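Local atomic coordinates of Tat (Twin-arginine translocation) pathway signal sequence containing protein (Mycobacterium tuberculosis, PDB entry 5IMU), a protein that is of unknown function but is probably exported by the Tat pathway, and in this C-terminal fragment combines an alpha/beta/alpha sandwich with an alpha-helical bundle. Residues 65-70 and 112-117; 18-23 and 60-65; 52-57 and 210-215; 192-197 and 204-209; 56-61 and 187-192. One frame throughout, in Å; residues are numbered along the deposited sequence.

Contact 1 (65-70 and 112-117). With K (potassium ion), chain B.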
# COMPACT_ATOMS: atom_id res chain seq x y z
N VAL A 65 -2.73 10.01 -8.02
CA VAL A 65 -1.84 8.92 -8.41
C VAL A 65 -2.68 7.67 -8.62
O VAL A 65 -3.76 7.49 -8.04
CB VAL A 65 -0.73 8.66 -7.37
CG1 VAL A 65 0.13 9.91 -7.19
CG2 VAL A 65 -1.30 8.19 -6.04
N THR A 66 -2.18 6.78 -9.48
CA THR A 66 -2.81 5.52 -9.80
C THR A 66 -1.90 4.38 -9.35
O THR A 66 -0.68 4.51 -9.42
CB THR A 66 -3.10 5.42 -11.31
OG1 THR A 66 -4.00 6.46 -11.69
CG2 THR A 66 -3.73 4.08 -11.66
N LEU A 67 -2.50 3.29 -8.89
CA LEU A 67 -1.75 2.16 -8.36
C LEU A 67 -1.86 0.97 -9.30
O LEU A 67 -2.79 0.86 -10.11
CB LEU A 67 -2.27 1.78 -6.97
CG LEU A 67 -2.33 2.91 -5.94
CD1 LEU A 67 -2.97 2.42 -4.64
CD2 LEU A 67 -0.95 3.49 -5.68
N LEU A 68 -0.89 0.06 -9.18
CA LEU A 68 -0.98 -1.21 -9.89
C LEU A 68 -2.18 -1.99 -9.37
O LEU A 68 -2.48 -2.00 -8.17
CB LEU A 68 0.30 -2.03 -9.69
CG LEU A 68 1.60 -1.56 -10.34
CD1 LEU A 68 2.75 -2.43 -9.86
CD2 LEU A 68 1.50 -1.59 -11.85
N GLU A 69 -2.88 -2.65 -10.29
CA GLU A 69 -4.02 -3.46 -9.90
C GLU A 69 -3.54 -4.75 -9.24
O GLU A 69 -2.43 -5.23 -9.52
CB GLU A 69 -4.89 -3.77 -11.11
CG GLU A 69 -5.56 -2.54 -11.70
CD GLU A 69 -6.52 -2.86 -12.82
OE1 GLU A 69 -6.17 -3.69 -13.69
OE2 GLU A 69 -7.64 -2.30 -12.82
N PRO A 70 -4.34 -5.33 -8.33
CA PRO A 70 -3.90 -6.55 -7.64
C PRO A 70 -3.88 -7.76 -8.56
O PRO A 70 -4.92 -8.35 -8.86
CB PRO A 70 -4.92 -6.71 -6.51
CG PRO A 70 -6.13 -6.01 -7.01
CD PRO A 70 -5.65 -4.86 -7.84
N ARG A 112 -8.04 7.94 -1.03
CA ARG A 112 -9.38 7.43 -1.30
C ARG A 112 -9.53 6.99 -2.75
O ARG A 112 -10.00 5.89 -3.04
CB ARG A 112 -10.43 8.48 -0.95
CG ARG A 112 -11.86 7.98 -1.10
CD ARG A 112 -12.87 9.11 -0.94
NE ARG A 112 -12.58 9.92 0.24
CZ ARG A 112 -13.07 9.69 1.45
NH1 ARG A 112 -13.88 8.66 1.65
NH2 ARG A 112 -12.75 10.48 2.46
N SER A 113 -9.13 7.85 -3.69
CA SER A 113 -9.29 7.52 -5.10
C SER A 113 -8.32 6.42 -5.53
O SER A 113 -8.68 5.52 -6.29
CB SER A 113 -9.11 8.76 -5.97
OG SER A 113 -7.88 9.41 -5.69
N ALA A 114 -7.08 6.48 -5.04
CA ALA A 114 -6.07 5.52 -5.48
C ALA A 114 -6.39 4.11 -5.01
O ALA A 114 -6.17 3.14 -5.75
CB ALA A 114 -4.68 5.94 -4.98
N ARG A 115 -6.92 3.96 -3.80
CA ARG A 115 -7.14 2.65 -3.21
C ARG A 115 -8.56 2.12 -3.43
O ARG A 115 -8.87 1.02 -2.95
CB ARG A 115 -6.83 2.68 -1.71
CG ARG A 115 -5.40 3.11 -1.37
CD ARG A 115 -5.19 3.18 0.14
NE ARG A 115 -3.91 3.77 0.53
CZ ARG A 115 -2.82 3.07 0.83
NH1 ARG A 115 -2.85 1.74 0.78
NH2 ARG A 115 -1.71 3.69 1.18
N SER A 116 -9.41 2.85 -4.15
CA SER A 116 -10.79 2.44 -4.37
C SER A 116 -11.03 1.86 -5.77
O SER A 116 -12.19 1.62 -6.13
CB SER A 116 -11.75 3.61 -4.15
OG SER A 116 -11.71 4.06 -2.80
N ALA A 117 -9.98 1.65 -6.55
CA ALA A 117 -10.15 1.23 -7.94
C ALA A 117 -10.42 -0.27 -8.09
O ALA A 117 -10.69 -0.71 -9.21
CB ALA A 117 -8.90 1.60 -8.75
K K B . -3.09 9.06 -12.18
O HOH W 1 -4.80 9.36 -6.01
O HOH W 2 -5.53 3.37 -8.36
O HOH W 3 -8.06 -2.63 -9.70
O HOH W 4 -5.39 10.20 -13.67

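Contact 2 (18-23 and 60-65). With K (potassium ion), chain B.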
# COMPACT_ATOMS: atom_id res chain seq x y z
N GLN A 18 9.29 13.59 -9.32
CA GLN A 18 10.24 13.42 -8.23
C GLN A 18 9.64 13.90 -6.91
O GLN A 18 9.88 13.28 -5.86
CB GLN A 18 11.54 14.16 -8.53
CG GLN A 18 12.70 13.73 -7.63
CD GLN A 18 13.08 12.27 -7.83
OE1 GLN A 18 13.60 11.90 -8.88
NE2 GLN A 18 12.80 11.44 -6.83
N ARG A 19 8.88 14.99 -6.93
CA ARG A 19 8.22 15.45 -5.71
C ARG A 19 7.21 14.43 -5.21
O ARG A 19 7.04 14.25 -4.00
CB ARG A 19 7.55 16.81 -5.93
CG ARG A 19 8.52 17.96 -6.15
CD ARG A 19 7.81 19.31 -6.03
NE ARG A 19 6.74 19.47 -7.01
CZ ARG A 19 6.91 19.95 -8.24
NH1 ARG A 19 8.12 20.33 -8.64
NH2 ARG A 19 5.88 20.06 -9.06
N ILE A 20 6.51 13.76 -6.13
CA ILE A 20 5.56 12.72 -5.73
C ILE A 20 6.29 11.55 -5.07
O ILE A 20 5.87 11.04 -4.03
CB ILE A 20 4.73 12.26 -6.94
CG1 ILE A 20 3.72 13.34 -7.32
CG2 ILE A 20 4.03 10.95 -6.65
CD1 ILE A 20 2.90 13.00 -8.54
N VAL A 21 7.41 11.12 -5.67
CA VAL A 21 8.19 10.03 -5.09
C VAL A 21 8.72 10.43 -3.72
O VAL A 21 8.60 9.69 -2.74
CB VAL A 21 9.34 9.63 -6.04
CG1 VAL A 21 10.31 8.70 -5.32
CG2 VAL A 21 8.80 8.97 -7.28
N ASP A 22 9.33 11.62 -3.63
CA ASP A 22 9.90 12.06 -2.36
C ASP A 22 8.82 12.24 -1.30
O ASP A 22 9.10 12.13 -0.10
CB ASP A 22 10.69 13.35 -2.56
CG ASP A 22 11.92 13.15 -3.42
OD1 ASP A 22 12.30 11.98 -3.66
OD2 ASP A 22 12.53 14.15 -3.85
N ALA A 23 7.58 12.51 -1.72
CA ALA A 23 6.49 12.69 -0.76
C ALA A 23 6.16 11.39 -0.03
O ALA A 23 5.93 11.39 1.18
CB ALA A 23 5.25 13.24 -1.46
N ARG A 60 0.56 7.92 3.34
CA ARG A 60 -0.48 8.69 2.69
C ARG A 60 -0.03 9.09 1.29
O ARG A 60 1.14 9.45 1.09
CB ARG A 60 -0.84 9.93 3.51
CG ARG A 60 -1.18 9.62 4.96
CD ARG A 60 -2.43 8.77 5.06
NE ARG A 60 -3.64 9.53 4.77
CZ ARG A 60 -4.79 8.98 4.40
NH1 ARG A 60 -4.89 7.67 4.26
NH2 ARG A 60 -5.84 9.75 4.16
N LEU A 61 -0.97 9.03 0.32
CA LEU A 61 -0.64 9.17 -1.10
C LEU A 61 -0.93 10.57 -1.61
O LEU A 61 -1.94 11.18 -1.22
CB LEU A 61 -1.43 8.15 -1.92
CG LEU A 61 -1.08 6.69 -1.65
CD1 LEU A 61 -2.05 5.75 -2.33
CD2 LEU A 61 0.34 6.40 -2.09
N PRO A 62 -0.06 11.09 -2.48
CA PRO A 62 -0.35 12.38 -3.13
C PRO A 62 -1.58 12.29 -4.01
O PRO A 62 -2.03 11.21 -4.42
CB PRO A 62 0.91 12.65 -3.96
CG PRO A 62 1.98 11.87 -3.28
CD PRO A 62 1.31 10.63 -2.75
N ALA A 63 -2.14 13.46 -4.31
CA ALA A 63 -3.33 13.54 -5.14
C ALA A 63 -3.07 12.99 -6.54
O ALA A 63 -1.97 13.14 -7.09
CB ALA A 63 -3.81 14.99 -5.22
N ASN A 64 -4.09 12.33 -7.09
CA ASN A 64 -4.14 11.96 -8.51
C ASN A 64 -3.08 10.94 -8.90
O ASN A 64 -2.57 10.98 -10.03
CB ASN A 64 -4.04 13.19 -9.41
CG ASN A 64 -4.92 14.33 -8.96
OD1 ASN A 64 -4.49 15.49 -8.91
ND2 ASN A 64 -6.16 14.02 -8.61
N VAL A 65 -2.73 10.01 -8.02
CA VAL A 65 -1.84 8.92 -8.41
C VAL A 65 -2.68 7.67 -8.62
O VAL A 65 -3.76 7.49 -8.04
CB VAL A 65 -0.73 8.66 -7.37
CG1 VAL A 65 0.13 9.91 -7.19
CG2 VAL A 65 -1.30 8.19 -6.04
K K B . -3.09 9.06 -12.18
O HOH W 4 -5.39 10.20 -13.67

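Contact 3 (52-57 and 210-215)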
# COMPACT_ATOMS: atom_id res chain seq x y z
N GLY A 52 4.61 -6.40 -4.67
CA GLY A 52 3.95 -6.49 -5.96
C GLY A 52 3.10 -5.32 -6.37
O GLY A 52 2.35 -5.43 -7.34
N GLY A 53 3.19 -4.18 -5.68
CA GLY A 53 2.39 -3.01 -5.98
C GLY A 53 1.49 -2.56 -4.85
O GLY A 53 0.87 -1.49 -4.96
N TRP A 54 1.38 -3.33 -3.78
CA TRP A 54 0.62 -2.93 -2.61
C TRP A 54 1.30 -1.75 -1.93
O TRP A 54 2.53 -1.66 -1.87
CB TRP A 54 0.51 -4.12 -1.65
CG TRP A 54 -0.22 -3.88 -0.37
CD1 TRP A 54 -1.57 -3.74 -0.21
CD2 TRP A 54 0.35 -3.83 0.94
NE1 TRP A 54 -1.87 -3.57 1.13
CE2 TRP A 54 -0.71 -3.62 1.85
CE3 TRP A 54 1.66 -3.92 1.43
CZ2 TRP A 54 -0.50 -3.50 3.23
CZ3 TRP A 54 1.86 -3.80 2.80
CH2 TRP A 54 0.79 -3.60 3.68
N ILE A 55 0.50 -0.82 -1.42
CA ILE A 55 0.99 0.35 -0.70
C ILE A 55 0.62 0.20 0.76
O ILE A 55 -0.57 0.04 1.08
CB ILE A 55 0.42 1.66 -1.28
CG1 ILE A 55 0.61 1.72 -2.80
CG2 ILE A 55 1.07 2.86 -0.62
CD1 ILE A 55 2.05 1.55 -3.25
N PRO A 56 1.58 0.24 1.69
CA PRO A 56 1.26 -0.02 3.09
C PRO A 56 0.37 1.08 3.67
O PRO A 56 0.39 2.22 3.18
CB PRO A 56 2.63 -0.06 3.77
CG PRO A 56 3.53 0.74 2.87
CD PRO A 56 3.02 0.46 1.48
N PRO A 57 -0.40 0.77 4.72
CA PRO A 57 -1.41 1.74 5.18
C PRO A 57 -0.84 3.00 5.81
O PRO A 57 -1.52 4.03 5.80
CB PRO A 57 -2.24 0.93 6.20
CG PRO A 57 -1.86 -0.50 5.99
CD PRO A 57 -0.46 -0.49 5.47
N LEU A 210 -7.89 -6.70 1.48
CA LEU A 210 -8.29 -8.09 1.31
C LEU A 210 -7.97 -8.59 -0.10
O LEU A 210 -7.52 -9.72 -0.28
CB LEU A 210 -9.78 -8.26 1.60
CG LEU A 210 -10.25 -9.49 2.38
CD1 LEU A 210 -11.59 -9.98 1.84
CD2 LEU A 210 -9.22 -10.61 2.38
N ALA A 211 -8.21 -7.75 -1.11
CA ALA A 211 -7.88 -8.14 -2.48
C ALA A 211 -6.39 -8.38 -2.65
O ALA A 211 -5.97 -9.36 -3.28
CB ALA A 211 -8.37 -7.07 -3.46
N TRP A 212 -5.56 -7.50 -2.07
CA TRP A 212 -4.12 -7.69 -2.17
C TRP A 212 -3.65 -8.89 -1.36
O TRP A 212 -2.65 -9.52 -1.71
CB TRP A 212 -3.40 -6.42 -1.72
CG TRP A 212 -3.21 -5.45 -2.84
CD1 TRP A 212 -3.94 -4.32 -3.09
CD2 TRP A 212 -2.24 -5.53 -3.89
NE1 TRP A 212 -3.48 -3.70 -4.22
CE2 TRP A 212 -2.43 -4.42 -4.73
CE3 TRP A 212 -1.22 -6.44 -4.19
CZ2 TRP A 212 -1.64 -4.19 -5.85
CZ3 TRP A 212 -0.43 -6.22 -5.30
CH2 TRP A 212 -0.65 -5.10 -6.12
N TYR A 213 -4.35 -9.22 -0.27
CA TYR A 213 -3.99 -10.42 0.49
C TYR A 213 -4.12 -11.67 -0.38
O TYR A 213 -3.28 -12.57 -0.30
CB TYR A 213 -4.87 -10.54 1.74
CG TYR A 213 -4.61 -11.82 2.52
CD1 TYR A 213 -3.56 -11.90 3.42
CD2 TYR A 213 -5.42 -12.94 2.35
CE1 TYR A 213 -3.31 -13.06 4.13
CE2 TYR A 213 -5.18 -14.10 3.05
CZ TYR A 213 -4.13 -14.16 3.94
OH TYR A 213 -3.89 -15.31 4.65
N ALA A 214 -5.15 -11.73 -1.22
CA ALA A 214 -5.41 -12.93 -2.01
C ALA A 214 -4.30 -13.17 -3.02
O ALA A 214 -3.84 -14.31 -3.19
CB ALA A 214 -6.76 -12.81 -2.72
N VAL A 215 -3.86 -12.13 -3.73
CA VAL A 215 -2.79 -12.30 -4.70
C VAL A 215 -1.43 -12.47 -4.03
O VAL A 215 -0.54 -13.10 -4.61
CB VAL A 215 -2.74 -11.13 -5.70
CG1 VAL A 215 -4.05 -11.04 -6.48
CG2 VAL A 215 -2.43 -9.82 -4.99

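Contact 4 (192-197 and 204-209)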
# COMPACT_ATOMS: atom_id res chain seq x y z
N LEU A 192 -4.51 -7.80 8.90
CA LEU A 192 -4.74 -6.92 10.03
C LEU A 192 -5.18 -5.53 9.57
O LEU A 192 -6.04 -4.90 10.20
CB LEU A 192 -3.48 -6.82 10.89
CG LEU A 192 -2.96 -8.12 11.50
CD1 LEU A 192 -1.60 -7.91 12.15
CD2 LEU A 192 -3.96 -8.68 12.51
N ALA A 193 -4.60 -5.05 8.46
CA ALA A 193 -4.99 -3.74 7.93
C ALA A 193 -6.44 -3.74 7.47
O ALA A 193 -7.15 -2.74 7.61
CB ALA A 193 -4.06 -3.34 6.79
N ALA A 194 -6.90 -4.86 6.90
CA ALA A 194 -8.29 -4.96 6.48
C ALA A 194 -9.23 -4.89 7.67
O ALA A 194 -10.28 -4.24 7.61
CB ALA A 194 -8.51 -6.24 5.68
N ILE A 195 -8.87 -5.56 8.77
CA ILE A 195 -9.71 -5.54 9.97
C ILE A 195 -9.81 -4.12 10.53
O ILE A 195 -10.90 -3.67 10.92
CB ILE A 195 -9.18 -6.53 11.02
CG1 ILE A 195 -9.26 -7.96 10.48
CG2 ILE A 195 -9.96 -6.41 12.31
CD1 ILE A 195 -8.58 -8.98 11.38
N GLU A 196 -8.69 -3.40 10.58
CA GLU A 196 -8.73 -2.05 11.14
C GLU A 196 -9.57 -1.11 10.28
O GLU A 196 -10.36 -0.33 10.81
CB GLU A 196 -7.32 -1.48 11.30
CG GLU A 196 -7.33 -0.04 11.81
CD GLU A 196 -5.95 0.48 12.18
OE1 GLU A 196 -5.46 0.15 13.28
OE2 GLU A 196 -5.36 1.24 11.38
N ALA A 197 -9.40 -1.17 8.96
CA ALA A 197 -10.23 -0.35 8.08
C ALA A 197 -11.71 -0.70 8.25
O ALA A 197 -12.57 0.18 8.16
CB ALA A 197 -9.81 -0.54 6.63
N TYR A 204 -14.15 0.31 1.77
CA TYR A 204 -13.39 0.25 0.53
C TYR A 204 -11.91 0.00 0.79
O TYR A 204 -11.23 -0.61 -0.04
CB TYR A 204 -13.58 1.53 -0.28
CG TYR A 204 -13.00 2.76 0.38
CD1 TYR A 204 -13.74 3.49 1.30
CD2 TYR A 204 -11.71 3.19 0.08
CE1 TYR A 204 -13.21 4.61 1.91
CE2 TYR A 204 -11.18 4.31 0.68
CZ TYR A 204 -11.93 5.01 1.60
OH TYR A 204 -11.41 6.13 2.20
N LEU A 205 -11.39 0.48 1.93
CA LEU A 205 -10.01 0.18 2.28
C LEU A 205 -9.85 -1.28 2.70
O LEU A 205 -8.87 -1.93 2.31
CB LEU A 205 -9.53 1.10 3.41
CG LEU A 205 -9.26 2.56 3.07
CD1 LEU A 205 -8.65 3.25 4.27
CD2 LEU A 205 -8.34 2.66 1.86
N ALA A 206 -10.78 -1.79 3.50
CA ALA A 206 -10.77 -3.21 3.85
C ALA A 206 -10.80 -4.07 2.59
O ALA A 206 -10.11 -5.09 2.51
CB ALA A 206 -11.96 -3.54 4.76
N ASN A 207 -11.59 -3.66 1.60
CA ASN A 207 -11.62 -4.36 0.32
C ASN A 207 -10.25 -4.32 -0.36
O ASN A 207 -9.76 -5.35 -0.85
CB ASN A 207 -12.69 -3.73 -0.58
CG ASN A 207 -12.94 -4.53 -1.83
OD1 ASN A 207 -13.53 -5.61 -1.78
ND2 ASN A 207 -12.51 -4.01 -2.97
N TYR A 208 -9.61 -3.15 -0.38
CA TYR A 208 -8.29 -3.01 -0.99
C TYR A 208 -7.29 -3.98 -0.37
O TYR A 208 -6.57 -4.68 -1.08
CB TYR A 208 -7.82 -1.56 -0.84
CG TYR A 208 -6.37 -1.30 -1.20
CD1 TYR A 208 -6.01 -0.95 -2.50
CD2 TYR A 208 -5.36 -1.37 -0.25
CE1 TYR A 208 -4.69 -0.69 -2.84
CE2 TYR A 208 -4.04 -1.12 -0.57
CZ TYR A 208 -3.71 -0.78 -1.87
OH TYR A 208 -2.39 -0.53 -2.20
N HIS A 209 -7.24 -4.03 0.96
CA HIS A 209 -6.26 -4.88 1.62
C HIS A 209 -6.60 -6.36 1.46
O HIS A 209 -5.70 -7.20 1.32
CB HIS A 209 -6.14 -4.50 3.09
CG HIS A 209 -5.50 -3.17 3.32
ND1 HIS A 209 -4.22 -2.89 2.91
CD2 HIS A 209 -5.96 -2.05 3.92
CE1 HIS A 209 -3.92 -1.64 3.24
NE2 HIS A 209 -4.96 -1.11 3.85

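Contact 5 (56-61 and 187-192)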
# COMPACT_ATOMS: atom_id res chain seq x y z
N PRO A 56 1.58 0.24 1.69
CA PRO A 56 1.26 -0.02 3.09
C PRO A 56 0.37 1.08 3.67
O PRO A 56 0.39 2.22 3.18
CB PRO A 56 2.63 -0.06 3.77
CG PRO A 56 3.53 0.74 2.87
CD PRO A 56 3.02 0.46 1.48
N PRO A 57 -0.40 0.77 4.72
CA PRO A 57 -1.41 1.74 5.18
C PRO A 57 -0.84 3.00 5.81
O PRO A 57 -1.52 4.03 5.80
CB PRO A 57 -2.24 0.93 6.20
CG PRO A 57 -1.86 -0.50 5.99
CD PRO A 57 -0.46 -0.49 5.47
N HIS A 58 0.37 2.95 6.36
CA HIS A 58 0.88 4.12 7.07
C HIS A 58 1.45 5.18 6.14
O HIS A 58 1.92 6.22 6.62
CB HIS A 58 1.93 3.70 8.10
CG HIS A 58 3.20 3.18 7.51
ND1 HIS A 58 3.27 1.99 6.82
CD2 HIS A 58 4.46 3.68 7.52
CE1 HIS A 58 4.51 1.79 6.42
NE2 HIS A 58 5.25 2.79 6.83
N VAL A 59 1.41 4.96 4.83
CA VAL A 59 1.87 5.94 3.85
C VAL A 59 0.66 6.59 3.21
O VAL A 59 -0.19 5.91 2.63
CB VAL A 59 2.76 5.28 2.78
CG1 VAL A 59 3.10 6.28 1.68
CG2 VAL A 59 4.03 4.73 3.41
N ARG A 60 0.56 7.92 3.34
CA ARG A 60 -0.48 8.69 2.69
C ARG A 60 -0.03 9.09 1.29
O ARG A 60 1.14 9.45 1.09
CB ARG A 60 -0.84 9.93 3.51
CG ARG A 60 -1.18 9.62 4.96
CD ARG A 60 -2.43 8.77 5.06
NE ARG A 60 -3.64 9.53 4.77
CZ ARG A 60 -4.79 8.98 4.40
NH1 ARG A 60 -4.89 7.67 4.26
NH2 ARG A 60 -5.84 9.75 4.16
N LEU A 61 -0.97 9.03 0.32
CA LEU A 61 -0.64 9.17 -1.10
C LEU A 61 -0.93 10.57 -1.61
O LEU A 61 -1.94 11.18 -1.22
CB LEU A 61 -1.43 8.15 -1.92
CG LEU A 61 -1.08 6.69 -1.65
CD1 LEU A 61 -2.05 5.75 -2.33
CD2 LEU A 61 0.34 6.40 -2.09
N GLY A 187 1.49 -10.75 4.27
CA GLY A 187 0.10 -11.16 4.23
C GLY A 187 -0.61 -10.91 5.55
O GLY A 187 -1.75 -10.43 5.57
N ASP A 188 0.05 -11.22 6.66
CA ASP A 188 -0.52 -10.92 7.98
C ASP A 188 -0.77 -9.42 8.14
O ASP A 188 -1.82 -9.00 8.63
CB ASP A 188 0.42 -11.42 9.08
CG ASP A 188 0.42 -12.93 9.19
OD1 ASP A 188 -0.18 -13.61 8.33
OD2 ASP A 188 1.02 -13.46 10.15
N TRP A 189 0.21 -8.60 7.73
CA TRP A 189 0.05 -7.15 7.73
C TRP A 189 -1.20 -6.73 6.96
O TRP A 189 -1.98 -5.88 7.42
CB TRP A 189 1.31 -6.51 7.14
CG TRP A 189 1.46 -5.03 7.30
CD1 TRP A 189 0.59 -4.16 7.89
CD2 TRP A 189 2.57 -4.24 6.85
NE1 TRP A 189 1.09 -2.88 7.84
CE2 TRP A 189 2.30 -2.90 7.21
CE3 TRP A 189 3.76 -4.54 6.18
CZ2 TRP A 189 3.19 -1.86 6.91
CZ3 TRP A 189 4.63 -3.51 5.90
CH2 TRP A 189 4.34 -2.19 6.26
N MET A 190 -1.42 -7.35 5.80
CA MET A 190 -2.58 -6.99 4.97
C MET A 190 -3.89 -7.37 5.65
O MET A 190 -4.85 -6.59 5.64
CB MET A 190 -2.47 -7.67 3.60
CG MET A 190 -1.34 -7.14 2.73
SD MET A 190 -1.04 -8.21 1.30
CE MET A 190 0.13 -7.22 0.38
N LEU A 191 -3.96 -8.57 6.22
CA LEU A 191 -5.20 -9.00 6.88
C LEU A 191 -5.52 -8.13 8.09
O LEU A 191 -6.68 -7.76 8.30
CB LEU A 191 -5.09 -10.47 7.30
CG LEU A 191 -5.58 -11.54 6.32
CD1 LEU A 191 -5.52 -12.92 6.97
CD2 LEU A 191 -6.99 -11.24 5.83
N LEU A 192 -4.51 -7.80 8.90
CA LEU A 192 -4.74 -6.92 10.03
C LEU A 192 -5.18 -5.53 9.57
O LEU A 192 -6.04 -4.90 10.20
CB LEU A 192 -3.48 -6.82 10.89
CG LEU A 192 -2.96 -8.12 11.50
CD1 LEU A 192 -1.60 -7.91 12.15
CD2 LEU A 192 -3.96 -8.68 12.51

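Contact 1 (65-70 and 112-117)
In the alpha/beta/alpha sandwich, the short edge strand 65-67 packs against the short helix 111-115 through Leu67, Val65 and Ala114. The methyl of Ala114 sits between the two strand residues. Its CB lies 3.9 Å from Leu67 CD1 and 3.6 Å from the carbonyl oxygen of Val65. Val65 CG2 reaches the same methyl at 4.2 Å. The Leu67 side chain leaves with CG anti to the carbonyl carbon (chi1 -53°), and its CD1 branch runs over the helix to touch Ala114 O and the CG of Arg115. The guanidinium of Arg115 lies beyond this patch. It bonds to the backbone oxygens of Ile55 and Pro56 and pairs with Asp111. Water joins the two backbones beside the apolar patch. One molecule gives a 2.7 Å bond to Ala114 O and accepts from Leu67 N at 3.1 Å. Another donates to Val65 O at 2.9 Å and accepts from Ser113 OG. These waters satisfy backbone groups that have no direct partner across the contact. Thr66, between Val65 and Leu67, points away from the helix, and its OG1 binds potassium at 2.8 Å. Thr44 and Asn64 complete the protein part of this site. This edge strand, with Val65 and Leu67 on the helix and Thr66 on the metal, is part of the alpha/beta/alpha sandwich.

Contact 2 (18-23 and 60-65)
Within the alpha/beta/alpha sandwich, the long N-terminal helix 6-27 meets the loop that leads into edge strand 65-67, with Ile20 and Ala23 facing Pro62 and Val65. The contact is wholly apolar. The Pro62 ring points at the helix, and its CG lies 4.0 Å from the CB of Ala23 and 4.1 Å from Ile20 CG2. It thus fits against two residues one helical turn apart. Ile20 CG2, anti to the backbone N, also meets the CG1 branch of Val65 at 4.1 Å. Those two side chains run past each other in opposite directions. The backbones come closest at Ile20 and Pro62, whose CA atoms are 6.5 Å apart. Next to Val65, Asn64 has a positive phi of 66° and turns its carbonyl oxygen to the potassium ion at 2.9 Å. The loop has apolar residues on the helix and a backbone ligand on the metal. Here a helix packs on the loop entering the edge strand of the alpha/beta/alpha sandwich, beside a potassium site.

Contact 3 (52-57 and 210-215)
The loop 52-57 runs past helix 203-216 and comes nearest at Trp54 and Trp212, whose CA atoms are 6.7 Å apart. Gly52 and Gly53 both have positive phi, and this bend brings their backbone against the far end of the Trp212 indole. The carbonyl oxygen of Gly52 lies at the ring edge, near its plane, 3.3 Å from Trp212 CH2. The carbonyl carbon of Gly53, its C atom, is 3.6 Å from the same Trp212 CH2. Trp54 covers one face of the same indole. Its CB stands over the six-membered ring, 4.1 Å from the centroid, in a CH-pi contact. Its CD1 lies over the five-membered end, 3.5 Å from Trp212 CG. Trp54 CG is anti to the backbone N (chi1 179°), which carries the indole across Trp212. The five-membered rings meet obliquely, with planes at 57°. The contact is buried and makes no use of either indole N-H. Trp54 NE1 instead donates to ND1 of His209, one turn before Trp212 on helix 203-216. Around the pair, Trp54 also meets Trp189 edge-to-face and touches Met190, both on helix 183-199. Trp212 meets Tyr208 and touches Pro70 and Arg73. Trp54 thus sits between helices 183-199 and 203-216, in the loop that joins strand 44-48 to strand 65-67.

Contact 4 (192-197 and 204-209)
Leu205 begins the contact, with its CB 3.6 Å from the CB of Ala197. Beyond CB its chain turns to Arg115 of helix 111-115. Ala206 comes next, at the closest approach of the backbones, where its CA is 4.0 Å from the CA of Ala194. Its CB presses on the carbonyl oxygen of Ala194 at 3.4 Å, and its backbone N lies 3.5 Å from Ala197 CB. The two helices form an antiparallel helical hairpin in the C-terminal bundle. Their local axes are 7.7 Å apart at an angle of 170°. Ala193, Ala194, Ala197 and Ala206 are small enough to allow this close approach. His209 closes the contact. Its CG is anti to the carbonyl carbon (chi1 -70°), and this swings the ring to Ala193. Tyr208 CD2 covers one face of the His209 ring. The Ala193 CB sits over the opposite face, 3.6 Å from the centroid and 7° off the normal.

Contact 5 (56-61 and 187-192)
Trp189 of helix 183-199, in the alpha-helical bundle, reaches across to a type I beta turn, Pro56 to Val59. Its CG stands anti to the backbone N (chi1 -168°), and chi2 near zero sends the long indole out toward the turn. Three turn residues gather round its benzene end and its NE1. Pro56 CB approaches CZ2 and CH2 of Trp189 obliquely, at 3.7 Å from each. Pro57 CD lies 3.7 Å from Trp189 NE1. His58 has its CG between the backbone N and the carbonyl carbon (chi1 68°), and this brings the imidazole up to the rim of the indole. The two rings meet rim to rim, with planes at 25° and neither over the face of the other. His58 NE2 bonds to Glu28, and Val59 CG2 covers one face of the imidazole. Val170 and Lys171 of helix 157-177 also touch Trp189. His58 meets the indole with ND1 and CE1; ND1 lies in the indole plane, 3.9 Å from Trp189 CZ2.

Overall arrangement
Contacts 1 to 4 are buried, while contact 5 is only partly so. Contacts 1 and 2 share Val65 and lie within the sandwich, near one potassium ion. Contact 2 is purely apolar, whereas contact 1 adds bridging waters. Contact 4 lies within the helical bundle and depends on small residues. Contacts 3 and 5 join the two parts through the loop between strands 44-48 and 65-67. Arg115 also ties contact 1 to this loop. Contact 3 sets Trp212 on two glycines and a second tryptophan; contact 5 sets Trp189 on a turn with two prolines and a histidine. Contacts 3 and 4 share helix 203-216, and contacts 4 and 5 share helix 183-199. Contacts 2 and 4 lie farthest apart.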